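PDB 4QAS: CT263, which probably acts as a nucleosidase of the MTAN family, hydrolysing a futalosine-type nucleoside on the route to menaquinone in Chlamydia trachomatis. Local coordinates for residues W72-A78 with S159-S165; S95-L99 with G144-A148; H39-V43 with Y195-D200; K8-A14 with L44-L50; G79-I85 with F133-L139. The protein carries 1 engineered substitution. All coordinates share one frame; numbering follows the deposited sequence.

Overall arrangement
From the N terminus, contact 4 closes first: strand 7-13 is joined in parallel by strand 43-49. Before it closes, contact 3 opens at the hairpin turn 39-43; the two therefore cross, and contact 3 closes only when the C-terminal tail 195-200 reaches that turn. Everything else is nested inside its long loop. Contact 1 opens on strand 71-80, which also borders strand 7-13, and closes on strand 158-167 in the middle of the sheet. Within it, contact 5 ties the end of strand 71-80 to the 133-139 loop, and contact 2 sets helix 144-153 against strand 90-99; these two cross. Contacts 3 and 5 lie about 36 Å apart between centres, on opposite sides of the chain's centre.

Contact 1 (W72-A78 with S159-S165); sequences WINAGFA and SMIKVSS
Asn74 swings CG trans to its backbone N (chi1 170°), while Lys162 folds back at its second torsion (chi2 -77°), and the two polar ends meet on the face where Gly76 has no side chain. Lys162 NZ donates to Asn74 OD1 at 2.9 Å, approaching from above the carboxamide plane rather than within it. The lysine's stronger partner is Asp141, with which it forms a salt bridge, and a water 3.0 Å from Lys162 NZ links it to Phe77 O. A second water takes a bond from Asn74 ND2 at 2.8 Å; the same nitrogen donates to Ile12 O on the neighbouring strand.

Beneath these groups run two parallel strands at the centre of the sheet, bonded alternately from Trp72 O to Ser165 N. The other face is largely apolar, apart from Ser159, whose OG bonds Thr112 O: Ile73 CG2 meets Ile161 CD1 at 3.9 Å, and Phe77 CD1 lies beside Val163 CG1 at 3.8 Å, both groups pointing the same way. Thus one face is mostly apolar and the other carries a buried ammonium group held by carboxylate, amide and water, an environment that would be expected to keep Lys162 charged.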
# COMPACT_ATOMS: atom_id res chain seq x y z
N TRP A 72 2.88 16.41 8.85
CA TRP A 72 1.79 16.42 7.89
C TRP A 72 2.34 16.04 6.51
O TRP A 72 3.41 16.51 6.11
CB TRP A 72 1.18 17.81 7.75
CG TRP A 72 0.49 18.42 8.92
CD1 TRP A 72 0.46 17.97 10.21
CD2 TRP A 72 -0.27 19.63 8.91
NE1 TRP A 72 -0.28 18.82 10.99
CE2 TRP A 72 -0.74 19.85 10.21
CE3 TRP A 72 -0.61 20.53 7.89
CZ2 TRP A 72 -1.53 20.95 10.53
CZ3 TRP A 72 -1.39 21.62 8.21
CH2 TRP A 72 -1.84 21.83 9.52
N ILE A 73 1.59 15.24 5.75
CA ILE A 73 1.85 14.99 4.34
C ILE A 73 0.62 15.39 3.56
O ILE A 73 -0.47 14.83 3.77
CB ILE A 73 2.21 13.52 4.08
CG1 ILE A 73 3.46 13.13 4.86
CG2 ILE A 73 2.42 13.32 2.58
CD1 ILE A 73 3.85 11.68 4.70
N ASN A 74 0.78 16.36 2.66
CA ASN A 74 -0.25 16.67 1.69
C ASN A 74 0.05 15.87 0.45
O ASN A 74 1.09 16.08 -0.18
CB ASN A 74 -0.23 18.16 1.39
CG ASN A 74 -1.10 18.55 0.23
OD1 ASN A 74 -0.72 19.44 -0.56
ND2 ASN A 74 -2.27 17.94 0.11
N ALA A 75 -0.83 14.96 0.10
CA ALA A 75 -0.69 14.19 -1.12
C ALA A 75 -1.81 14.58 -2.06
O ALA A 75 -2.95 14.73 -1.64
CB ALA A 75 -0.77 12.70 -0.81
N GLY A 76 -1.48 14.79 -3.34
CA GLY A 76 -2.55 15.17 -4.25
C GLY A 76 -2.11 15.15 -5.70
O GLY A 76 -0.98 14.81 -6.04
N PHE A 77 -3.09 15.46 -6.54
CA PHE A 77 -2.88 15.61 -7.98
C PHE A 77 -2.34 17.00 -8.29
O PHE A 77 -2.67 17.98 -7.63
CB PHE A 77 -4.21 15.46 -8.73
CG PHE A 77 -4.99 14.19 -8.44
CD1 PHE A 77 -4.40 13.05 -7.92
CD2 PHE A 77 -6.34 14.15 -8.72
CE1 PHE A 77 -5.15 11.91 -7.66
CE2 PHE A 77 -7.08 12.99 -8.48
CZ PHE A 77 -6.49 11.89 -7.96
N ALA A 78 -1.53 17.11 -9.33
CA ALA A 78 -1.08 18.40 -9.80
C ALA A 78 -0.98 18.40 -11.31
O ALA A 78 -0.44 17.47 -11.90
CB ALA A 78 0.28 18.81 -9.19
N SER A 159 5.33 17.86 4.42
CA SER A 159 5.86 17.32 3.19
C SER A 159 4.73 17.17 2.20
O SER A 159 3.57 17.13 2.58
CB SER A 159 6.52 15.96 3.41
OG SER A 159 7.61 16.03 4.28
N MET A 160 5.08 17.13 0.92
CA MET A 160 4.11 17.05 -0.15
C MET A 160 4.51 16.00 -1.16
O MET A 160 5.67 15.92 -1.53
CB MET A 160 4.04 18.35 -0.91
CG MET A 160 3.15 19.33 -0.30
SD MET A 160 3.12 20.83 -1.23
CE MET A 160 2.50 21.96 0.01
N ILE A 161 3.53 15.23 -1.56
CA ILE A 161 3.63 14.28 -2.67
C ILE A 161 2.62 14.75 -3.70
O ILE A 161 1.44 14.91 -3.39
CB ILE A 161 3.24 12.86 -2.22
CG1 ILE A 161 4.16 12.37 -1.11
CG2 ILE A 161 3.29 11.91 -3.40
CD1 ILE A 161 3.66 11.11 -0.39
N LYS A 162 3.08 14.99 -4.92
CA LYS A 162 2.20 15.41 -6.00
C LYS A 162 2.44 14.51 -7.20
O LYS A 162 3.58 14.34 -7.62
CB LYS A 162 2.41 16.88 -6.36
CG LYS A 162 2.10 17.82 -5.20
CD LYS A 162 0.61 18.05 -4.97
CE LYS A 162 0.33 18.56 -3.55
NZ LYS A 162 -1.04 19.09 -3.38
N VAL A 163 1.35 13.97 -7.74
CA VAL A 163 1.42 13.14 -8.94
C VAL A 163 0.90 13.97 -10.11
O VAL A 163 -0.14 14.61 -10.01
CB VAL A 163 0.65 11.82 -8.78
CG1 VAL A 163 -0.80 12.03 -8.54
CG2 VAL A 163 0.86 10.93 -10.00
N SER A 164 1.67 13.98 -11.20
CA SER A 164 1.27 14.74 -12.39
C SER A 164 0.03 14.13 -13.03
O SER A 164 0.04 12.95 -13.44
CB SER A 164 2.44 14.80 -13.36
OG SER A 164 2.97 13.52 -13.54
N SER A 165 -1.05 14.90 -13.06
CA SER A 165 -2.36 14.38 -13.38
C SER A 165 -2.87 14.74 -14.76
O SER A 165 -3.81 14.10 -15.22
CB SER A 165 -3.37 14.86 -12.33
OG SER A 165 -3.43 16.26 -12.24
O HOH W 1 -3.81 17.52 -2.20
O HOH W 2 -3.43 18.46 -5.11

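Contact 2 (S95-L99 with G144-A148)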
# COMPACT_ATOMS: atom_id res chain seq x y z
N SER A 95 9.58 23.52 -2.74
CA SER A 95 8.94 24.76 -2.31
C SER A 95 7.62 24.89 -3.04
O SER A 95 7.43 24.36 -4.14
CB SER A 95 9.83 25.98 -2.52
OG SER A 95 9.87 26.31 -3.89
N VAL A 96 6.69 25.58 -2.39
CA VAL A 96 5.38 25.84 -2.93
C VAL A 96 5.14 27.35 -2.92
O VAL A 96 5.42 28.02 -1.91
CB VAL A 96 4.29 25.06 -2.16
CG1 VAL A 96 4.31 25.39 -0.67
CG2 VAL A 96 2.94 25.29 -2.79
N LYS A 97 4.64 27.86 -4.02
CA LYS A 97 4.33 29.28 -4.19
C LYS A 97 2.83 29.41 -4.36
O LYS A 97 2.25 28.70 -5.18
CB LYS A 97 4.94 29.81 -5.50
CG LYS A 97 6.44 29.93 -5.59
CD LYS A 97 6.84 30.64 -6.90
CE LYS A 97 6.37 29.88 -8.14
NZ LYS A 97 6.78 30.52 -9.42
N GLU A 98 2.20 30.33 -3.63
CA GLU A 98 0.86 30.78 -3.98
C GLU A 98 1.02 31.93 -4.95
O GLU A 98 1.82 32.85 -4.71
CB GLU A 98 0.08 31.24 -2.76
CG GLU A 98 -1.37 31.68 -3.05
CD GLU A 98 -2.33 30.50 -3.30
OE1 GLU A 98 -2.18 29.46 -2.64
OE2 GLU A 98 -3.24 30.62 -4.16
N LEU A 99 0.26 31.92 -6.02
CA LEU A 99 0.30 32.98 -7.00
C LEU A 99 -1.11 33.55 -7.16
O LEU A 99 -2.07 32.79 -7.34
CB LEU A 99 0.80 32.45 -8.33
CG LEU A 99 0.78 33.40 -9.51
CD1 LEU A 99 1.70 34.58 -9.30
CD2 LEU A 99 1.18 32.65 -10.79
N GLY A 144 -1.89 23.26 -2.02
CA GLY A 144 -0.61 23.02 -1.38
C GLY A 144 -0.09 24.17 -0.54
O GLY A 144 0.34 23.98 0.59
N PHE A 145 -0.13 25.39 -1.08
CA PHE A 145 0.41 26.49 -0.29
C PHE A 145 -0.41 26.70 0.98
O PHE A 145 0.13 26.87 2.07
CB PHE A 145 0.49 27.80 -1.05
CG PHE A 145 1.14 28.87 -0.23
CD1 PHE A 145 0.39 29.64 0.63
CD2 PHE A 145 2.51 29.07 -0.26
CE1 PHE A 145 0.97 30.56 1.43
CE2 PHE A 145 3.11 30.01 0.51
CZ PHE A 145 2.33 30.78 1.37
N PHE A 146 -1.75 26.70 0.85
CA PHE A 146 -2.62 26.83 2.00
C PHE A 146 -2.25 25.84 3.09
O PHE A 146 -2.15 26.21 4.26
CB PHE A 146 -4.07 26.62 1.54
CG PHE A 146 -5.05 26.49 2.67
CD1 PHE A 146 -5.27 27.57 3.50
CD2 PHE A 146 -5.74 25.31 2.91
CE1 PHE A 146 -6.16 27.50 4.56
CE2 PHE A 146 -6.64 25.23 3.97
CZ PHE A 146 -6.85 26.33 4.80
N ILE A 147 -2.00 24.58 2.72
CA ILE A 147 -1.71 23.56 3.71
C ILE A 147 -0.36 23.83 4.36
O ILE A 147 -0.22 23.72 5.58
CB ILE A 147 -1.78 22.17 3.07
CG1 ILE A 147 -3.21 21.88 2.60
CG2 ILE A 147 -1.31 21.10 4.07
CD1 ILE A 147 -3.33 20.70 1.65
N ALA A 148 0.67 24.12 3.55
CA ALA A 148 1.99 24.38 4.11
C ALA A 148 1.96 25.56 5.06
O ALA A 148 2.64 25.57 6.09
CB ALA A 148 3.00 24.65 3.00
O HOH W 3 -3.20 27.06 -1.68
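Glu98 lays its CB over one face of the Phe145 ring, 4.0 Å from the centroid and displaced toward the rim, a CH-pi contact. The ring edge serves a different partner: Val96 O sits near the ring plane, 3.5 Å from Phe145 CD2. With the phenyl arm trans to the backbone N (chi1 -176°), the ring reaches out from the helix and lies along the strand between Val96 and Glu98.

Val96 fills the space nearer the helix backbone. Its CG2 comes within 3.5 Å of Phe145 N, and its CG1 rests 4.0 Å from Ala148 CB, one turn further along. This is the first turn of helix 144-153 packed on strand 90-99 in the alpha/beta fold shared with nucleoside phosphorylases; in MTAN relatives the chain just before this helix carries ribose-binding residues. The turn is held at its start by Ser124 OG, hydrogen-bonded to Phe145 N.

The Glu98 chain bends at its second torsion (chi2 76°), which brings OE1 back to 3.5 Å from Phe145 CB, with the carboxylate plane 79° from that of the ring. There a water bridges the two segments. It lies 2.8 Å from Glu98 OE1 and accepts the N-H of Phe146, at 2.9 Å from that nitrogen, and it is through this water that the Phe146 N-H reaches the strand.

Contact 3 (H39-V43 with Y195-D200); sequences HTENV and YSSFID
Asn42 grips the C-terminal tail with both ends of its carboxamide, and this is the tight part of the contact. Its ND2 donates to Phe198 O at 2.9 Å, the acceptor lying close to the plane of the Asn42 amide, while its OD1 takes the N-H of Asp200 at 2.8 Å in an almost straight bond (176° at the hydrogen) that comes from above the carbonyl plane. Two bonds to backbone groups fix the rotation of the amide and pin the chain on both sides of Ile199. Next to it Val43 CG2 presses on Phe198 O at 3.4 Å and reaches Ile199 CG1 at 4.2 Å.

Asn42 sits in a beta-hairpin with a two-residue loop, Glu41-Asn42, a type II' turn from Thr40 to Val43, and there CG lies between the backbone N and the carbonyl carbon (chi1 62°), pointing the amide at the tail. The hairpin joins strands 36-40 and 43-49, and the tail runs on from helix 180-197. Phe198 also stacks on Phe7 of the neighbouring strand.

Thr40 CG2 touches the edge of Tyr195, 3.6 Å from OH, a lighter contact on the buried side, and uncertain because Tyr195 has two conformers. The loose side faces solvent: exposed Glu41 makes a long, weak ion pair with Lys186 of the second subunit, and Asp200 carries its carboxylate at the exposed tail.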
# COMPACT_ATOMS: atom_id res chain seq x y z
N HIS A 39 -4.55 3.17 13.76
CA HIS A 39 -3.33 3.12 14.55
C HIS A 39 -2.83 1.68 14.62
O HIS A 39 -3.61 0.73 14.61
CB HIS A 39 -3.53 3.69 15.95
CG HIS A 39 -4.42 2.86 16.81
ND1 HIS A 39 -3.94 1.91 17.68
CD2 HIS A 39 -5.77 2.82 16.91
CE1 HIS A 39 -4.96 1.33 18.30
NE2 HIS A 39 -6.08 1.86 17.84
N THR A 40 -1.51 1.55 14.63
CA THR A 40 -0.88 0.26 14.87
C THR A 40 0.51 0.55 15.40
O THR A 40 1.16 1.51 14.98
CB THR A 40 -0.77 -0.58 13.60
OG1 THR A 40 -0.44 -1.93 13.95
CG2 THR A 40 0.30 -0.03 12.71
N GLU A 41 0.98 -0.31 16.29
CA GLU A 41 2.32 -0.20 16.84
C GLU A 41 2.45 1.21 17.42
O GLU A 41 1.59 1.62 18.22
CB GLU A 41 3.34 -0.58 15.77
CG GLU A 41 3.03 -1.85 14.98
CD GLU A 41 3.42 -3.12 15.70
OE1 GLU A 41 3.66 -3.07 16.93
OE2 GLU A 41 3.49 -4.18 15.04
N ASN A 42 3.46 1.98 17.05
CA ASN A 42 3.68 3.30 17.61
C ASN A 42 3.10 4.40 16.74
O ASN A 42 3.31 5.57 17.04
CB ASN A 42 5.18 3.54 17.77
CG ASN A 42 5.89 3.51 16.45
OD1 ASN A 42 5.87 2.50 15.77
ND2 ASN A 42 6.52 4.63 16.07
N VAL A 43 2.36 4.05 15.68
CA VAL A 43 1.98 5.02 14.65
C VAL A 43 0.48 5.26 14.68
O VAL A 43 -0.32 4.32 14.60
CB VAL A 43 2.45 4.59 13.25
CG1 VAL A 43 1.98 5.61 12.23
CG2 VAL A 43 3.97 4.45 13.23
N TYR A 195 5.09 5.88 5.78
CA TYR A 195 4.48 5.29 6.96
C TYR A 195 5.37 4.19 7.53
O TYR A 195 5.62 4.14 8.75
CB TYR A 195 3.09 4.75 6.61
CG TYR A 195 2.72 3.50 7.36
CD1 TYR A 195 2.21 3.56 8.66
CD2 TYR A 195 2.89 2.24 6.79
CE1 TYR A 195 1.87 2.40 9.36
CE2 TYR A 195 2.56 1.09 7.47
CZ TYR A 195 2.06 1.17 8.76
OH TYR A 195 1.73 0.01 9.41
N SER A 196 5.87 3.32 6.67
CA SER A 196 6.68 2.19 7.11
C SER A 196 7.93 2.66 7.84
O SER A 196 8.35 2.04 8.82
CB SER A 196 7.02 1.34 5.89
OG SER A 196 7.60 0.13 6.29
N SER A 197 8.54 3.75 7.38
CA SER A 197 9.77 4.25 7.98
C SER A 197 9.59 4.64 9.45
O SER A 197 10.56 4.64 10.21
CB SER A 197 10.27 5.47 7.21
OG SER A 197 10.56 5.15 5.86
N PHE A 198 8.37 5.00 9.85
CA PHE A 198 8.14 5.49 11.21
C PHE A 198 7.66 4.42 12.18
O PHE A 198 7.36 4.73 13.33
CB PHE A 198 7.18 6.68 11.19
CG PHE A 198 7.81 7.92 10.65
CD1 PHE A 198 8.64 8.70 11.44
CD2 PHE A 198 7.59 8.30 9.34
CE1 PHE A 198 9.22 9.86 10.92
CE2 PHE A 198 8.17 9.45 8.82
CZ PHE A 198 8.99 10.23 9.62
N ILE A 199 7.60 3.17 11.74
CA ILE A 199 7.31 2.07 12.65
C ILE A 199 8.56 1.81 13.47
O ILE A 199 9.63 1.51 12.92
CB ILE A 199 6.88 0.83 11.86
CG1 ILE A 199 5.47 1.03 11.29
CG2 ILE A 199 6.92 -0.42 12.71
CD1 ILE A 199 5.03 -0.07 10.33
N ASP A 200 8.45 1.93 14.79
CA ASP A 200 9.59 1.77 15.69
C ASP A 200 9.37 0.48 16.49
O ASP A 200 8.71 0.49 17.53
CB ASP A 200 9.72 2.97 16.62
CG ASP A 200 10.88 2.84 17.59
OD1 ASP A 200 11.89 2.19 17.24
OD2 ASP A 200 10.78 3.39 18.71

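Contact 4 (K8-A14 with L44-L50)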
# COMPACT_ATOMS: atom_id res chain seq x y z
N LYS A 8 2.71 10.48 15.19
CA LYS A 8 1.38 10.89 14.75
C LYS A 8 1.51 11.57 13.39
O LYS A 8 2.10 12.65 13.29
CB LYS A 8 0.75 11.83 15.78
CG LYS A 8 0.59 11.22 17.18
CD LYS A 8 -0.07 12.22 18.12
CE LYS A 8 -0.08 11.77 19.56
NZ LYS A 8 -0.86 12.73 20.40
N LEU A 9 0.91 10.96 12.38
CA LEU A 9 1.06 11.37 11.00
C LEU A 9 -0.31 11.76 10.48
O LEU A 9 -1.25 10.95 10.55
CB LEU A 9 1.64 10.21 10.20
CG LEU A 9 1.84 10.43 8.71
CD1 LEU A 9 2.55 11.73 8.37
CD2 LEU A 9 2.61 9.25 8.12
N LEU A 10 -0.43 12.99 9.98
CA LEU A 10 -1.66 13.49 9.37
C LEU A 10 -1.46 13.50 7.86
O LEU A 10 -0.53 14.15 7.36
CB LEU A 10 -1.96 14.90 9.85
CG LEU A 10 -3.20 15.56 9.24
CD1 LEU A 10 -4.47 14.75 9.56
CD2 LEU A 10 -3.33 16.97 9.72
N LEU A 11 -2.34 12.82 7.14
CA LEU A 11 -2.40 12.90 5.69
C LEU A 11 -3.55 13.80 5.29
O LEU A 11 -4.67 13.66 5.80
CB LEU A 11 -2.68 11.52 5.10
CG LEU A 11 -1.72 10.42 5.52
CD1 LEU A 11 -2.06 9.10 4.81
CD2 LEU A 11 -0.26 10.73 5.28
N ILE A 12 -3.27 14.75 4.40
CA ILE A 12 -4.24 15.74 3.95
C ILE A 12 -4.38 15.59 2.45
O ILE A 12 -3.40 15.72 1.70
CB ILE A 12 -3.83 17.17 4.31
CG1 ILE A 12 -3.62 17.29 5.82
CG2 ILE A 12 -4.90 18.13 3.87
CD1 ILE A 12 -2.93 18.55 6.23
N PHE A 13 -5.60 15.34 2.01
CA PHE A 13 -5.96 15.28 0.60
C PHE A 13 -6.95 16.39 0.31
O PHE A 13 -7.74 16.79 1.16
CB PHE A 13 -6.63 13.95 0.28
CG PHE A 13 -5.73 12.76 0.45
CD1 PHE A 13 -4.92 12.34 -0.59
CD2 PHE A 13 -5.71 12.05 1.65
CE1 PHE A 13 -4.10 11.24 -0.44
CE2 PHE A 13 -4.88 10.96 1.80
CZ PHE A 13 -4.09 10.57 0.77
N ALA A 14 -6.91 16.91 -0.92
CA ALA A 14 -7.81 17.98 -1.30
C ALA A 14 -9.23 17.49 -1.52
O ALA A 14 -10.18 18.23 -1.24
CB ALA A 14 -7.31 18.69 -2.57
N LEU A 44 0.12 6.54 14.75
CA LEU A 44 -1.24 7.01 14.51
C LEU A 44 -1.25 7.63 13.13
O LEU A 44 -0.43 8.51 12.82
CB LEU A 44 -1.64 8.07 15.53
CG LEU A 44 -2.99 8.77 15.30
CD1 LEU A 44 -4.14 7.81 15.56
CD2 LEU A 44 -3.09 9.97 16.21
N LEU A 45 -2.18 7.18 12.30
CA LEU A 45 -2.33 7.67 10.94
C LEU A 45 -3.74 8.23 10.79
O LEU A 45 -4.72 7.46 10.83
CB LEU A 45 -2.09 6.52 9.97
CG LEU A 45 -2.01 6.88 8.51
CD1 LEU A 45 -0.85 7.83 8.25
CD2 LEU A 45 -1.88 5.58 7.72
N ASP A 46 -3.86 9.55 10.61
CA ASP A 46 -5.16 10.19 10.44
C ASP A 46 -5.22 10.75 9.03
O ASP A 46 -4.19 11.11 8.44
CB ASP A 46 -5.36 11.31 11.47
CG ASP A 46 -5.57 10.80 12.89
OD1 ASP A 46 -5.81 9.58 13.06
OD2 ASP A 46 -5.50 11.64 13.80
N VAL A 47 -6.43 10.85 8.50
CA VAL A 47 -6.63 11.39 7.15
C VAL A 47 -7.72 12.43 7.19
O VAL A 47 -8.82 12.17 7.69
CB VAL A 47 -7.02 10.28 6.16
CG1 VAL A 47 -7.25 10.87 4.78
CG2 VAL A 47 -5.93 9.26 6.09
N MET A 48 -7.43 13.60 6.63
CA MET A 48 -8.43 14.64 6.40
C MET A 48 -8.55 14.93 4.91
O MET A 48 -7.56 14.97 4.19
CB MET A 48 -8.03 15.89 7.13
CG MET A 48 -8.17 15.67 8.61
SD MET A 48 -7.69 17.07 9.61
CE MET A 48 -7.87 16.38 11.25
N VAL A 49 -9.78 15.14 4.48
CA VAL A 49 -10.10 15.47 3.09
C VAL A 49 -10.73 16.86 3.11
O VAL A 49 -11.76 17.07 3.76
CB VAL A 49 -11.07 14.43 2.50
CG1 VAL A 49 -11.38 14.78 1.04
CG2 VAL A 49 -10.47 13.04 2.59
N LEU A 50 -10.11 17.82 2.41
CA LEU A 50 -10.49 19.22 2.58
C LEU A 50 -11.86 19.53 1.99
O LEU A 50 -12.66 20.23 2.60
CB LEU A 50 -9.44 20.16 1.98
CG LEU A 50 -8.06 20.06 2.62
CD1 LEU A 50 -7.11 21.02 1.95
CD2 LEU A 50 -8.13 20.36 4.12
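Strands 8-13 and 44-49 run parallel, their axes 4.7 Å apart at closest approach and 21° off true alignment; Leu9, Leu11 and Phe13 make all six backbone bonds, to Leu44, Asp46, Met48 and Leu50. The pair belongs to the central sheet of the nucleoside phosphorylase-like alpha/beta fold, and between the two strands the chain passes through helix 16-25 and the outer strands 29-30 and 36-40.

That helix packs on the face carrying Leu9, Leu11 and Phe13. Here Leu45 CD1 is shared: it lies 3.7 Å from Leu9 CD2, with the two leucines side by side, and 3.9 Å from Leu11 CD1. Val47 divides its methyls, CG1 meeting the edge of the Phe13 ring at CD2 (3.7 Å) and CG2 facing Leu11 CD1.

On the opposite face Leu10 turns its CG trans to the backbone N (chi1 177°), which sends CD1 across the neighbouring strand to Met48 CG at 3.9 Å; the extended methionine crosses it at about a right angle. Further along, Ile12 CG2 packs on Leu50 CG at 3.9 Å. Asp46 is a buried polar residue on this face, and its carboxylate is held at both oxygens: OD2 bonds Tyr69 OH and OD1 bonds Thr37 OG1.

Contact 5 (G79-I85 with F133-L139)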
# COMPACT_ATOMS: atom_id res chain seq x y z
N GLY A 79 -1.44 19.49 -11.91
CA GLY A 79 -1.23 19.69 -13.33
C GLY A 79 0.23 19.93 -13.65
O GLY A 79 0.98 20.48 -12.85
N ALA A 80 0.64 19.53 -14.85
CA ALA A 80 1.99 19.79 -15.35
C ALA A 80 1.92 20.92 -16.37
O ALA A 80 1.25 20.80 -17.41
CB ALA A 80 2.55 18.54 -16.00
N ALA A 81 2.63 22.00 -16.08
CA ALA A 81 2.65 23.17 -16.94
C ALA A 81 3.92 23.26 -17.78
O ALA A 81 4.13 24.26 -18.47
CB ALA A 81 2.50 24.43 -16.07
N ASN A 82 4.77 22.23 -17.73
CA ASN A 82 5.96 22.14 -18.55
C ASN A 82 5.87 20.78 -19.23
O ASN A 82 5.68 19.76 -18.55
CB ASN A 82 7.23 22.21 -17.69
CG ASN A 82 8.49 22.26 -18.52
OD1 ASN A 82 8.64 21.51 -19.49
ND2 ASN A 82 9.39 23.17 -18.17
N PRO A 83 5.99 20.72 -20.57
CA PRO A 83 5.90 19.42 -21.25
C PRO A 83 6.98 18.42 -20.87
O PRO A 83 6.82 17.24 -21.18
CB PRO A 83 6.00 19.81 -22.72
CG PRO A 83 6.82 21.08 -22.72
CD PRO A 83 6.32 21.81 -21.51
N ASN A 84 8.07 18.85 -20.24
CA ASN A 84 9.09 17.89 -19.85
C ASN A 84 8.75 17.12 -18.58
O ASN A 84 9.56 16.30 -18.13
CB ASN A 84 10.47 18.55 -19.74
CG ASN A 84 10.59 19.49 -18.57
OD1 ASN A 84 9.83 19.41 -17.60
ND2 ASN A 84 11.58 20.38 -18.64
N ILE A 85 7.59 17.37 -17.99
CA ILE A 85 7.09 16.57 -16.86
C ILE A 85 6.18 15.49 -17.44
O ILE A 85 5.12 15.82 -17.98
CB ILE A 85 6.30 17.46 -15.90
CG1 ILE A 85 7.24 18.50 -15.27
CG2 ILE A 85 5.61 16.64 -14.81
CD1 ILE A 85 6.53 19.62 -14.52
N PHE A 133 1.10 26.08 -21.38
CA PHE A 133 2.38 25.76 -20.80
C PHE A 133 3.12 27.04 -20.50
O PHE A 133 3.00 28.02 -21.24
CB PHE A 133 3.16 24.88 -21.77
CG PHE A 133 2.51 23.55 -22.03
CD1 PHE A 133 1.58 23.39 -23.03
CD2 PHE A 133 2.82 22.46 -21.25
CE1 PHE A 133 0.98 22.17 -23.26
CE2 PHE A 133 2.22 21.22 -21.49
CZ PHE A 133 1.30 21.09 -22.50
N HIS A 134 3.86 27.06 -19.39
CA HIS A 134 4.53 28.26 -18.94
C HIS A 134 5.99 27.95 -18.66
O HIS A 134 6.31 26.90 -18.09
CB HIS A 134 3.88 28.84 -17.69
CG HIS A 134 2.41 29.09 -17.83
ND1 HIS A 134 1.91 30.21 -18.46
CD2 HIS A 134 1.34 28.38 -17.41
CE1 HIS A 134 0.59 30.17 -18.43
NE2 HIS A 134 0.22 29.07 -17.80
N GLU A 135 6.86 28.88 -19.05
CA GLU A 135 8.30 28.67 -18.93
C GLU A 135 8.73 28.48 -17.49
O GLU A 135 9.68 27.75 -17.22
CB GLU A 135 9.04 29.85 -19.57
N HIS A 136 8.03 29.11 -16.54
CA HIS A 136 8.49 29.21 -15.16
C HIS A 136 7.67 28.38 -14.18
O HIS A 136 7.89 28.49 -12.97
CB HIS A 136 8.52 30.68 -14.72
N LEU A 137 6.74 27.56 -14.65
CA LEU A 137 5.94 26.71 -13.78
C LEU A 137 6.29 25.25 -14.02
O LEU A 137 6.70 24.86 -15.12
CB LEU A 137 4.44 26.92 -14.00
CG LEU A 137 3.90 28.34 -13.80
CD1 LEU A 137 2.38 28.36 -13.98
CD2 LEU A 137 4.28 28.89 -12.43
N GLN A 138 6.16 24.46 -12.96
CA GLN A 138 6.36 23.03 -13.06
C GLN A 138 5.02 22.37 -12.76
O GLN A 138 4.20 22.18 -13.66
CB GLN A 138 7.50 22.55 -12.13
CG GLN A 138 8.88 23.00 -12.63
CD GLN A 138 10.06 22.62 -11.72
OE1 GLN A 138 9.95 21.81 -10.81
NE2 GLN A 138 11.21 23.23 -12.00
N LEU A 139 4.78 21.98 -11.52
CA LEU A 139 3.51 21.43 -11.10
C LEU A 139 2.60 22.52 -10.54
O LEU A 139 3.07 23.48 -9.93
CB LEU A 139 3.74 20.35 -10.03
CG LEU A 139 4.56 19.15 -10.51
CD1 LEU A 139 4.82 18.23 -9.32
CD2 LEU A 139 3.79 18.42 -11.61
O HOH W 4 9.28 24.85 -16.11
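Gln138 has an uncommon backbone (phi -116°, psi -95°), and at this kink its carbonyl faces Ala81, whose N-H it accepts at 2.9 Å in a nearly straight bond. Ala81 is held at its other end too: its O takes the N-H of His134 at 3.0 Å. One residue is thus clasped between His134, which opens the type I turn from His134 to Leu137, and Gln138, which follows it, with Ala81 CB set against Leu137 CB in the middle.

The amide of Asn82 has two tasks: OD1 serves its own segment and ND2 reaches the other through a water. CG lies trans to the backbone N (chi1 -174°), and OD1 receives the N-H of Asn84 at 2.8 Å, an Asx turn laid over the type I turn from Asn82 to Ile85. ND2 donates to the water at 2.7 Å, and this water in turn gives its protons to Glu135 O and Leu137 O, so it ties the two turns together through three bonds.

The Phe133 ring closes one side, its edge toward Ala81 O and its CD2 3.6 Å from Pro83 CD. On the sheet side Ile85 CD1 packs on Gln138 O at 3.6 Å, and Ile85 CG2 touches Leu139 CD2 near Tyr91. Gln138 sends its side chain elsewhere, OE1 accepting from Gln121 N.

Ala80 and Leu139 form an antiparallel, non-hydrogen-bonded pair where the loop enters strand 139-141, and Ala80 also bonds the backbone of the engineered Asn166. Such a glycine- and alanine-rich strand end, running into loops, is consistent with the border of the nucleoside pocket in the MTAN family.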